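Local coordinates for protein beta-lactamase (Serratia marcescens, PDB 5GWA) that probably hydrolyses beta-lactam antibiotics as a class A extended-spectrum beta-lactamase and is captured here in complex with the inhibitor avibactam, at residues Leu58-Lys63 against Arg121-Thr126; Ser101-Ser106 against Asp117-Phe122; Ser219-Asn222 against Ile226-Ala229; Ser251-Ser254 against Val259-Lys262. All coordinates share one frame; numbering follows the deposited sequence.

Interaction 1 of 4, residues Leu58-Lys63 against Arg121-Thr126. With NA (sodium ion), chain P; NA (sodium ion), chain Y.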
loop_
_atom_site.group_PDB
_atom_site.type_symbol
_atom_site.label_atom_id
_atom_site.label_comp_id
_atom_site.label_asym_id
_atom_site.label_seq_id
_atom_site.Cartn_x
_atom_site.Cartn_y
_atom_site.Cartn_z
ATOM N N LEU A 58 -15.235 -10.597 15.902
ATOM C CA LEU A 58 -16.169 -11.699 15.733
ATOM C C LEU A 58 -16.846 -12.011 17.055
ATOM O O LEU A 58 -17.964 -12.466 17.047
ATOM C CB LEU A 58 -15.459 -12.943 15.190
ATOM C CG LEU A 58 -15.084 -12.798 13.721
ATOM C CD1 LEU A 58 -14.051 -13.867 13.342
ATOM C CD2 LEU A 58 -16.313 -12.896 12.821
ATOM N N ASP A 59 -16.147 -11.801 18.160
ATOM C CA ASP A 59 -16.766 -11.932 19.493
ATOM C C ASP A 59 -17.905 -10.934 19.640
ATOM O O ASP A 59 -18.964 -11.256 20.220
ATOM C CB ASP A 59 -15.757 -11.741 20.607
ATOM C CG ASP A 59 -16.388 -11.805 21.992
ATOM O OD1 ASP A 59 -16.736 -12.932 22.401
ATOM O OD2 ASP A 59 -16.349 -10.792 22.705
ATOM N N LYS A 60 -17.638 -9.685 19.254
ATOM C CA LYS A 60 -18.639 -8.638 19.358
ATOM C C LYS A 60 -19.843 -9.007 18.518
ATOM O O LYS A 60 -20.973 -8.897 18.987
ATOM C CB LYS A 60 -18.062 -7.287 18.910
ATOM C CG LYS A 60 -19.088 -6.152 18.905
ATOM C CD LYS A 60 -18.382 -4.799 18.810
ATOM C CE LYS A 60 -19.353 -3.630 18.782
ATOM N NZ LYS A 60 -19.778 -3.262 20.155
ATOM N N LEU A 61 -19.634 -9.473 17.299
ATOM C CA LEU A 61 -20.738 -9.868 16.446
ATOM C C LEU A 61 -21.484 -11.047 17.092
ATOM O O LEU A 61 -22.715 -11.102 17.073
ATOM C CB LEU A 61 -20.230 -10.288 15.096
ATOM C CG LEU A 61 -19.602 -9.198 14.239
ATOM C CD1 LEU A 61 -19.149 -9.830 12.949
ATOM C CD2 LEU A 61 -20.558 -8.041 13.945
ATOM N N ASP A 62 -20.729 -12.017 17.596
ATOM C CA ASP A 62 -21.336 -13.194 18.269
ATOM C C ASP A 62 -22.212 -12.678 19.426
ATOM O O ASP A 62 -23.391 -13.040 19.533
ATOM C CB ASP A 62 -20.225 -14.122 18.858
ATOM C CG ASP A 62 -19.507 -15.042 17.810
ATOM O OD1 ASP A 62 -20.024 -15.340 16.725
ATOM O OD2 ASP A 62 -18.430 -15.570 18.168
ATOM N N LYS A 63 -21.632 -11.917 20.351
ATOM C CA LYS A 63 -22.320 -11.596 21.595
ATOM C C LYS A 63 -23.535 -10.741 21.336
ATOM O O LYS A 63 -24.551 -10.854 22.033
ATOM C CB LYS A 63 -21.422 -10.867 22.583
ATOM C CG LYS A 63 -20.257 -11.702 23.130
ATOM C CD LYS A 63 -20.685 -12.892 23.985
ATOM C CE LYS A 63 -19.630 -14.001 24.030
ATOM N NZ LYS A 63 -18.343 -13.536 24.611
ATOM N N ARG A 121 -12.475 0.815 14.439
ATOM C CA ARG A 121 -13.536 1.779 14.762
ATOM C C ARG A 121 -14.844 1.110 15.147
ATOM O O ARG A 121 -15.450 1.491 16.196
ATOM C CB ARG A 121 -13.688 2.806 13.651
ATOM C CG ARG A 121 -12.527 3.807 13.673
ATOM C CD ARG A 121 -12.704 4.986 12.720
ATOM N NE ARG A 121 -12.649 4.570 11.319
ATOM C CZ ARG A 121 -11.529 4.431 10.614
ATOM N NH1 ARG A 121 -10.355 4.680 11.176
ATOM N NH2 ARG A 121 -11.591 4.100 9.327
ATOM N N PHE A 122 -15.225 0.075 14.413
ATOM C CA PHE A 122 -16.435 -0.707 14.714
ATOM C C PHE A 122 -16.388 -1.318 16.111
ATOM O O PHE A 122 -17.353 -1.216 16.877
ATOM C CB PHE A 122 -16.655 -1.789 13.661
ATOM C CG PHE A 122 -17.754 -2.733 14.014
ATOM C CD1 PHE A 122 -19.076 -2.307 14.006
ATOM C CD2 PHE A 122 -17.462 -3.958 14.538
ATOM C CE1 PHE A 122 -20.077 -3.133 14.465
ATOM C CE2 PHE A 122 -18.448 -4.809 14.958
ATOM C CZ PHE A 122 -19.769 -4.389 14.918
ATOM N N VAL A 123 -15.254 -1.896 16.484
ATOM C CA VAL A 123 -15.167 -2.671 17.726
ATOM C C VAL A 123 -14.964 -1.764 18.929
ATOM O O VAL A 123 -15.156 -2.216 20.079
ATOM C CB VAL A 123 -14.041 -3.729 17.602
ATOM C CG1 VAL A 123 -12.671 -3.103 17.860
ATOM C CG2 VAL A 123 -14.315 -4.948 18.467
ATOM N N GLY A 124 -14.613 -0.502 18.689
ATOM C CA GLY A 124 -14.520 0.518 19.726
ATOM C C GLY A 124 -13.124 0.972 20.107
ATOM O O GLY A 124 -12.964 1.806 21.005
ATOM N N GLY A 125 -12.130 0.615 19.283
ATOM C CA GLY A 125 -10.781 1.165 19.370
ATOM C C GLY A 125 -9.720 0.142 19.762
ATOM O O GLY A 125 -10.035 -0.994 20.114
ATOM N N THR A 126 -8.457 0.565 19.723
ATOM C CA THR A 126 -7.340 -0.310 20.043
ATOM C C THR A 126 -7.425 -0.770 21.502
ATOM O O THR A 126 -7.152 -1.938 21.781
ATOM C CB THR A 126 -5.976 0.359 19.803
ATOM O OG1 THR A 126 -5.919 1.626 20.452
ATOM C CG2 THR A 126 -5.718 0.587 18.299
HETATM NA NA NA P . -10.922 1.453 22.932
HETATM NA NA NA Y . -4.981 1.315 22.925
HETATM O O HOH W 1 -8.676 3.023 22.224
HETATM O O HOH W 2 -4.493 -0.199 24.960
#
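K60 of helix 49-63 reaches across to F122 and V123, the end of helix 113-123. Both helices belong to the helical domain of the class A beta-lactamase fold. The K60 side chain leaves CB with CG anti to the backbone N (chi1 176°) and runs extended as far as CE. CD is the first atom to touch. K60 CD sits 3.9 Å from CE2 of F122. The same K60 CD also packs on V123, 4.1 Å from its CG2. CE comes next, over one face of the F122 ring. K60 CE lies 4.0 Å from F122 CZ and 3.7 Å from the carbonyl O of F122. The chain then bends at chi4 (83°). NZ ends too far from the centre of the F122 ring for more than a weak cation-pi attraction. Its strong partner is E64, with which it forms a salt bridge.

L61 supports the same ring. L61 CD2 lies 3.9 Å from F122 CZ and approaches obliquely. F100 of helix 100-109 also meets the ring. V123 packs on V129 of helix 126-135. Just past V123, helix 113-123 ends in a Schellman motif with G124 at the C-prime position. G125 then takes the N-cap place of the next helix. The carbonyl O of G124 binds one sodium ion, and OG1 of T126 binds another.

The contact therefore uses the lysine mainly as a hydrocarbon. Its methylenes pack on the ring and the valine, while its charge is handed to a carboxylate of its own helix end.

Interaction 2 of 4, residues Ser101-Ser106 against Asp117-Phe122. With NA (sodium ion), chain I.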
loop_
_atom_site.group_PDB
_atom_site.type_symbol
_atom_site.label_atom_id
_atom_site.label_comp_id
_atom_site.label_asym_id
_atom_site.label_seq_id
_atom_site.Cartn_x
_atom_site.Cartn_y
_atom_site.Cartn_z
ATOM N N SER A 101 -18.287 -9.687 6.810
ATOM C CA SER A 101 -17.586 -10.820 6.178
ATOM C C SER A 101 -16.539 -10.377 5.147
ATOM O O SER A 101 -15.361 -10.762 5.228
ATOM C CB SER A 101 -18.587 -11.742 5.486
ATOM O OG SER A 101 -17.915 -12.766 4.781
ATOM N N GLU A 102 -16.952 -9.545 4.213
ATOM C CA GLU A 102 -16.068 -9.114 3.141
ATOM C C GLU A 102 -14.913 -8.318 3.755
ATOM O O GLU A 102 -13.752 -8.394 3.282
ATOM C CB GLU A 102 -16.808 -8.214 2.136
ATOM C CG GLU A 102 -15.890 -7.772 1.007
ATOM C CD GLU A 102 -16.562 -7.155 -0.223
ATOM O OE1 GLU A 102 -17.801 -7.212 -0.358
ATOM O OE2 GLU A 102 -15.837 -6.773 -1.170
ATOM N N ILE A 103 -15.225 -7.436 4.679
ATOM C CA ILE A 103 -14.185 -6.579 5.261
ATOM C C ILE A 103 -13.181 -7.421 6.037
ATOM O O ILE A 103 -11.957 -7.242 5.886
ATOM C CB ILE A 103 -14.765 -5.456 6.164
ATOM C CG1 ILE A 103 -15.608 -4.490 5.307
ATOM C CG2 ILE A 103 -13.641 -4.701 6.900
ATOM C CD1 ILE A 103 -16.522 -3.605 6.133
ATOM N N ILE A 104 -13.669 -8.371 6.848
ATOM C CA ILE A 104 -12.756 -9.224 7.596
ATOM C C ILE A 104 -11.884 -10.097 6.688
ATOM O O ILE A 104 -10.675 -10.222 6.938
ATOM C CB ILE A 104 -13.520 -10.129 8.576
ATOM C CG1 ILE A 104 -14.216 -9.295 9.604
ATOM C CG2 ILE A 104 -12.565 -11.139 9.188
ATOM C CD1 ILE A 104 -15.305 -10.028 10.382
ATOM N N LYS A 105 -12.446 -10.637 5.599
ATOM C CA LYS A 105 -11.684 -11.481 4.687
ATOM C C LYS A 105 -10.578 -10.656 4.051
ATOM O O LYS A 105 -9.439 -11.089 3.992
ATOM C CB LYS A 105 -12.550 -12.069 3.575
ATOM C CG LYS A 105 -13.469 -13.167 4.054
ATOM C CD LYS A 105 -14.185 -13.760 2.852
ATOM C CE LYS A 105 -15.238 -14.770 3.267
ATOM N NZ LYS A 105 -15.818 -15.372 2.044
ATOM N N SER A 106 -10.874 -9.430 3.659
ATOM C CA SER A 106 -9.815 -8.605 3.075
ATOM C C SER A 106 -8.734 -8.274 4.115
ATOM O O SER A 106 -7.513 -8.250 3.807
ATOM C CB SER A 106 -10.396 -7.331 2.494
ATOM O OG SER A 106 -9.406 -6.661 1.709
ATOM N N ASP A 117 -8.530 -0.666 10.078
ATOM C CA ASP A 117 -8.917 0.507 10.829
ATOM C C ASP A 117 -10.415 0.722 10.865
ATOM O O ASP A 117 -10.932 1.172 11.893
ATOM C CB ASP A 117 -8.149 1.741 10.343
ATOM C CG ASP A 117 -6.673 1.702 10.726
ATOM O OD1 ASP A 117 -6.170 0.740 11.375
ATOM O OD2 ASP A 117 -5.987 2.668 10.361
ATOM N N ILE A 118 -11.119 0.337 9.808
ATOM C CA ILE A 118 -12.607 0.328 9.809
ATOM C C ILE A 118 -13.131 -0.590 10.929
ATOM O O ILE A 118 -13.992 -0.206 11.741
ATOM C CB ILE A 118 -13.153 -0.160 8.444
ATOM C CG1 ILE A 118 -12.952 0.923 7.375
ATOM C CG2 ILE A 118 -14.621 -0.524 8.545
ATOM C CD1 ILE A 118 -13.093 0.392 5.979
ATOM N N LEU A 119 -12.483 -1.732 11.087
ATOM C CA LEU A 119 -12.870 -2.685 12.117
ATOM C C LEU A 119 -12.459 -2.232 13.521
ATOM O O LEU A 119 -13.228 -2.461 14.467
ATOM C CB LEU A 119 -12.324 -4.089 11.779
ATOM C CG LEU A 119 -12.943 -4.768 10.541
ATOM C CD1 LEU A 119 -12.229 -6.058 10.213
ATOM C CD2 LEU A 119 -14.449 -5.006 10.680
ATOM N N PHE A 120 -11.302 -1.598 13.695
ATOM C CA PHE A 120 -10.939 -0.973 14.988
ATOM C C PHE A 120 -12.006 0.027 15.393
ATOM O O PHE A 120 -12.504 -0.002 16.524
ATOM C CB PHE A 120 -9.567 -0.295 14.952
ATOM C CG PHE A 120 -8.425 -1.192 15.326
ATOM C CD1 PHE A 120 -8.369 -1.802 16.556
ATOM C CD2 PHE A 120 -7.388 -1.399 14.427
ATOM C CE1 PHE A 120 -7.330 -2.651 16.874
ATOM C CE2 PHE A 120 -6.266 -2.110 14.804
ATOM C CZ PHE A 120 -6.248 -2.774 15.995
ATOM N N ARG A 121 -12.475 0.815 14.439
ATOM C CA ARG A 121 -13.536 1.779 14.762
ATOM C C ARG A 121 -14.844 1.110 15.147
ATOM O O ARG A 121 -15.450 1.491 16.196
ATOM C CB ARG A 121 -13.688 2.806 13.651
ATOM C CG ARG A 121 -12.527 3.807 13.673
ATOM C CD ARG A 121 -12.704 4.986 12.720
ATOM N NE ARG A 121 -12.649 4.570 11.319
ATOM C CZ ARG A 121 -11.529 4.431 10.614
ATOM N NH1 ARG A 121 -10.355 4.680 11.176
ATOM N NH2 ARG A 121 -11.591 4.100 9.327
ATOM N N PHE A 122 -15.225 0.075 14.413
ATOM C CA PHE A 122 -16.435 -0.707 14.714
ATOM C C PHE A 122 -16.388 -1.318 16.111
ATOM O O PHE A 122 -17.353 -1.216 16.877
ATOM C CB PHE A 122 -16.655 -1.789 13.661
ATOM C CG PHE A 122 -17.754 -2.733 14.014
ATOM C CD1 PHE A 122 -19.076 -2.307 14.006
ATOM C CD2 PHE A 122 -17.462 -3.958 14.538
ATOM C CE1 PHE A 122 -20.077 -3.133 14.465
ATOM C CE2 PHE A 122 -18.448 -4.809 14.958
ATOM C CZ PHE A 122 -19.769 -4.389 14.918
HETATM NA NA NA I . -20.179 -7.026 0.960
HETATM O O HOH W 3 -21.999 -9.011 0.860
#
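I103 and I104 pack against I118 and L119 in two consecutive helices, 100-109 and 113-123, of the helical domain of the class A beta-lactamase fold. The link between them holds S111-D112-N113, which fits the SxN-type motif of this family. S111 and N113 line the avibactam pocket. The two segments cross at -126°, with axes 10.6 Å apart. The contact is buried and wholly apolar.

D117 starts the second segment. Its OD1 accepts the backbone N of E147, a pocket residue, and OD2 that of E148. I118 comes next and makes a loose contact, its CG2 4.4 Å from CD1 of I103. Both isoleucines also rest on L72 and V74 of strand 71-74.

L119 meets both isoleucines. I103 CG2 lies against the branch point, 3.7 Å from L119 CG, and nearly as close to both leucine methyls. A chi1 of -65° puts this CG2 opposite the backbone N of I103. The two side chains run antiparallel alongside one another. I104 lies nearly perpendicular to L119, with I104 CG1 3.8 Å from L119 CD1. I104 also reaches L58 of helix 49-63 and F187 of helix 182-193.

F120 faces helix 49-63, where its ring meets that of Y49. R121 folds back over its own helix, and the carbonyl O of D117 caps the middle of its guanidinium face from 3.5 Å.

Interaction 3 of 4, residues Ser219-Asn222 against Ile226-Ala229. With NA (sodium ion), chain X; NA (sodium ion), chain B.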
loop_
_atom_site.group_PDB
_atom_site.type_symbol
_atom_site.label_atom_id
_atom_site.label_comp_id
_atom_site.label_asym_id
_atom_site.label_seq_id
_atom_site.Cartn_x
_atom_site.Cartn_y
_atom_site.Cartn_z
ATOM N N SER A 219 7.186 -4.563 8.121
ATOM C CA SER A 219 7.417 -3.128 8.159
ATOM C C SER A 219 8.146 -2.678 6.902
ATOM O O SER A 219 8.711 -3.487 6.189
ATOM C CB SER A 219 8.263 -2.733 9.370
ATOM O OG SER A 219 9.570 -3.225 9.211
ATOM N N ASP A 220 8.356 -1.378 6.815
ATOM C CA ASP A 220 9.272 -0.869 5.820
ATOM C C ASP A 220 10.698 -0.917 6.401
ATOM O O ASP A 220 10.948 -1.480 7.482
ATOM C CB ASP A 220 8.889 0.565 5.420
ATOM C CG ASP A 220 9.058 0.828 3.910
ATOM O OD1 ASP A 220 10.222 0.966 3.469
ATOM O OD2 ASP A 220 8.027 1.005 3.187
ATOM N N THR A 221 11.633 -0.379 5.626
ATOM C CA THR A 221 13.030 -0.281 6.019
ATOM C C THR A 221 13.346 1.198 6.188
ATOM O O THR A 221 12.709 2.056 5.557
ATOM C CB THR A 221 13.920 -0.928 4.941
ATOM O OG1 THR A 221 13.459 -2.262 4.679
ATOM C CG2 THR A 221 15.365 -0.973 5.351
ATOM N N ASN A 222 14.119 1.527 7.220
ATOM C CA ASN A 222 14.397 2.921 7.499
ATOM C C ASN A 222 15.652 3.369 6.756
ATOM O O ASN A 222 16.225 2.597 5.976
ATOM C CB ASN A 222 14.491 3.187 9.012
ATOM C CG ASN A 222 15.709 2.559 9.653
ATOM O OD1 ASN A 222 16.559 1.991 8.987
ATOM N ND2 ASN A 222 15.752 2.594 10.980
ATOM N N ILE A 226 17.488 -0.708 8.305
ATOM C CA ILE A 226 16.851 -1.647 9.247
ATOM C C ILE A 226 15.374 -1.877 8.894
ATOM O O ILE A 226 14.604 -0.938 8.807
ATOM C CB ILE A 226 16.924 -1.087 10.672
ATOM C CG1 ILE A 226 18.379 -0.783 11.019
ATOM C CG2 ILE A 226 16.322 -2.053 11.682
ATOM C CD1 ILE A 226 19.240 -2.021 11.061
ATOM N N THR A 227 15.009 -3.143 8.727
ATOM C CA THR A 227 13.623 -3.535 8.602
ATOM C C THR A 227 13.111 -4.013 9.993
ATOM O O THR A 227 13.483 -5.081 10.478
ATOM C CB THR A 227 13.486 -4.622 7.559
ATOM O OG1 THR A 227 14.056 -4.155 6.300
ATOM C CG2 THR A 227 12.039 -4.920 7.329
ATOM N N ALA A 228 12.222 -3.214 10.566
ATOM C CA ALA A 228 11.755 -3.459 11.929
ATOM C C ALA A 228 11.107 -4.823 12.121
ATOM O O ALA A 228 11.254 -5.424 13.169
ATOM C CB ALA A 228 10.794 -2.388 12.360
ATOM N N ALA A 229 10.282 -5.237 11.155
ATOM C CA ALA A 229 9.451 -6.435 11.312
ATOM C C ALA A 229 9.243 -7.192 10.005
ATOM O O ALA A 229 8.891 -6.601 8.992
ATOM C CB ALA A 229 8.109 -6.074 11.911
HETATM NA NA NA X . 9.253 -6.478 6.111
HETATM NA NA NA B . 16.764 -4.553 5.993
HETATM O O HOH W 4 17.104 -3.837 3.498
#
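The beta-hairpin connection between strands 212-218 and 227-237 leads on from the K215-T216-G217 motif. T216, G217 and S218, just before this contact, line the avibactam pocket. S219 is held to A229 by two bonds. S219 N donates to A229 O at 2.8 Å, and A229 N donates back to S219 OG at 2.9 Å. The hydroxyl does what a backbone carbonyl would do in a regular pair. With chi1 at 68°, S219 OG is tucked between its own N and C, close to the backbone it imitates. S219 OG in turn donates to D220 O at 2.8 Å, in the carbonyl plane and on a lone pair.

T221 and T227 meet through their hydroxyls, with T221 OG1 to T227 OG1 at 2.6 Å. T227 OG1 also binds a sodium ion at 2.8 Å, together with G225 O and E255 O. The metal would tend to polarise that hydroxyl. N222 sits at the loop end of the hairpin. N222 N donates to I226 O at 3.0 Å, while I226 N returns to N222 OD1 at 2.9 Å. That last donor stands above the carboxamide plane, 38° out of it. N222 OD1 also accepts K224 N, so one oxygen fastens two backbone amides of the turn.

D220 packs on H151 and T221 on K152, both of the second subunit. S219 and A228 touch Q157 of a loop. Strand 243-253 lies beside strand 227-237 in the sheet, where T227 bonds to the backbone of S253 and A228 to that of D252.

Interaction 4 of 4, residues Ser251-Ser254 against Val259-Lys262. With NA (sodium ion), chain M.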
loop_
_atom_site.group_PDB
_atom_site.type_symbol
_atom_site.label_atom_id
_atom_site.label_comp_id
_atom_site.label_asym_id
_atom_site.label_seq_id
_atom_site.Cartn_x
_atom_site.Cartn_y
_atom_site.Cartn_z
ATOM N N SER A 251 13.034 -9.325 13.578
ATOM C CA SER A 251 12.941 -7.916 13.912
ATOM C C SER A 251 14.268 -7.189 13.791
ATOM O O SER A 251 15.310 -7.806 13.860
ATOM C CB SER A 251 12.311 -7.707 15.302
ATOM O OG SER A 251 13.224 -8.038 16.341
ATOM N N ASP A 252 14.172 -5.872 13.617
ATOM C CA ASP A 252 15.320 -4.977 13.534
ATOM C C ASP A 252 16.452 -5.541 12.699
ATOM O O ASP A 252 17.569 -5.767 13.157
ATOM C CB ASP A 252 15.760 -4.600 14.942
ATOM C CG ASP A 252 14.710 -3.786 15.665
ATOM O OD1 ASP A 252 13.786 -3.260 15.005
ATOM O OD2 ASP A 252 14.873 -3.595 16.896
ATOM N N SER A 253 16.081 -5.950 11.485
ATOM C CA SER A 253 16.968 -6.693 10.649
ATOM C C SER A 253 17.725 -5.823 9.656
ATOM O O SER A 253 17.160 -4.960 9.000
ATOM C CB SER A 253 16.173 -7.737 9.874
ATOM O OG SER A 253 17.008 -8.488 9.015
ATOM N N SER A 254 19.022 -6.079 9.614
ATOM C CA SER A 254 19.889 -5.539 8.578
ATOM C C SER A 254 19.901 -6.365 7.318
ATOM O O SER A 254 20.569 -5.990 6.345
ATOM C CB SER A 254 21.313 -5.396 9.151
ATOM O OG SER A 254 21.326 -4.313 10.061
ATOM N N VAL A 259 16.164 -12.692 2.583
ATOM C CA VAL A 259 16.754 -13.384 3.732
ATOM C C VAL A 259 15.800 -13.401 4.923
ATOM O O VAL A 259 15.640 -14.433 5.540
ATOM C CB VAL A 259 18.068 -12.701 4.155
ATOM C CG1 VAL A 259 18.620 -13.291 5.442
ATOM C CG2 VAL A 259 19.096 -12.854 3.042
ATOM N N ASN A 260 15.109 -12.301 5.149
ATOM C CA ASN A 260 14.176 -12.214 6.263
ATOM C C ASN A 260 13.063 -13.247 6.111
ATOM O O ASN A 260 12.699 -13.922 7.077
ATOM C CB ASN A 260 13.646 -10.792 6.373
ATOM C CG ASN A 260 14.732 -9.794 6.800
ATOM O OD1 ASN A 260 15.636 -10.168 7.544
ATOM N ND2 ASN A 260 14.678 -8.590 6.287
ATOM N N GLU A 261 12.534 -13.396 4.895
ATOM C CA GLU A 261 11.516 -14.394 4.654
ATOM C C GLU A 261 12.065 -15.803 4.787
ATOM O O GLU A 261 11.438 -16.673 5.357
ATOM C CB GLU A 261 10.844 -14.200 3.291
ATOM C CG GLU A 261 10.150 -12.867 3.152
ATOM C CD GLU A 261 9.119 -12.860 2.035
ATOM O OE1 GLU A 261 9.476 -13.053 0.884
ATOM O OE2 GLU A 261 7.923 -12.670 2.299
ATOM N N LYS A 262 13.264 -16.018 4.250
ATOM C CA LYS A 262 13.900 -17.297 4.319
ATOM C C LYS A 262 14.173 -17.749 5.743
ATOM O O LYS A 262 14.003 -18.918 6.060
ATOM C CB LYS A 262 15.206 -17.235 3.513
ATOM C CG LYS A 262 15.981 -18.529 3.453
ATOM C CD LYS A 262 15.302 -19.551 2.563
ATOM C CE LYS A 262 15.712 -19.389 1.106
ATOM N NZ LYS A 262 14.893 -20.238 0.190
HETATM NA NA NA M . 6.401 -14.475 0.940
#
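S253 sets its hydroxyl against the carboxamide of N260, at the start of helix 257-276. S253 OG donates to N260 OD1 at 2.6 Å. The C=O...donor angle is 122°, and the donor is tilted 19° from the carbonyl plane. S253 CB follows behind, 3.4 Å from the same N260 OD1. A chi1 of 179° swings the hydroxyl out toward the helix, on the far side of CB from the serine's own N.

Strand and helix meet here through these two side chains alone. D252 and S253 both face T227, forming a G1 beta bulge near the end of strand 243-253. D252 OD1 is bonded to the hydroxyl of Y158. S253 rests on A20, and N260 touches T230 of strand 227-237. The contact thus lies between the central sheet and the C-terminal helix that covers it.

E261 works elsewhere. Its OE2 binds a sodium ion at 2.7 Å and accepts NE of R201, which lines the avibactam pocket. Its OE1 forms a salt bridge with K76 of the second subunit.

Both polar groups of the contact also hold E255. S253 OG accepts E255 N, and N260 ND2 donates to E255 O, a sodium ligand. The hydroxyl gives its proton to one partner and takes one from another. The carboxamide uses both its ends, which fixes its flip: OD1 must face the serine and ND2 the carbonyl of E255.

Overall arrangement
From the N terminus, interaction 1 opens first. It closes a loop of 57 residues, bringing helix 113-123 back to helix 49-63. Interaction 2 begins inside that loop and ends on the same helix, sharing R121 and F122 with it. It joins two successive helices. The two contacts also touch through G125 N and F120 O, 2.9 Å apart. Interactions 3 and 4 follow in series, each a short local closure. They meet where I226 CD1 lies 3.3 Å from S254 OG. They tie the loop after strand 212-218, the two neighbouring strands and the C-terminal helix together. Interaction 4 lies on the opposite side of the chain's centre from interactions 1 and 2.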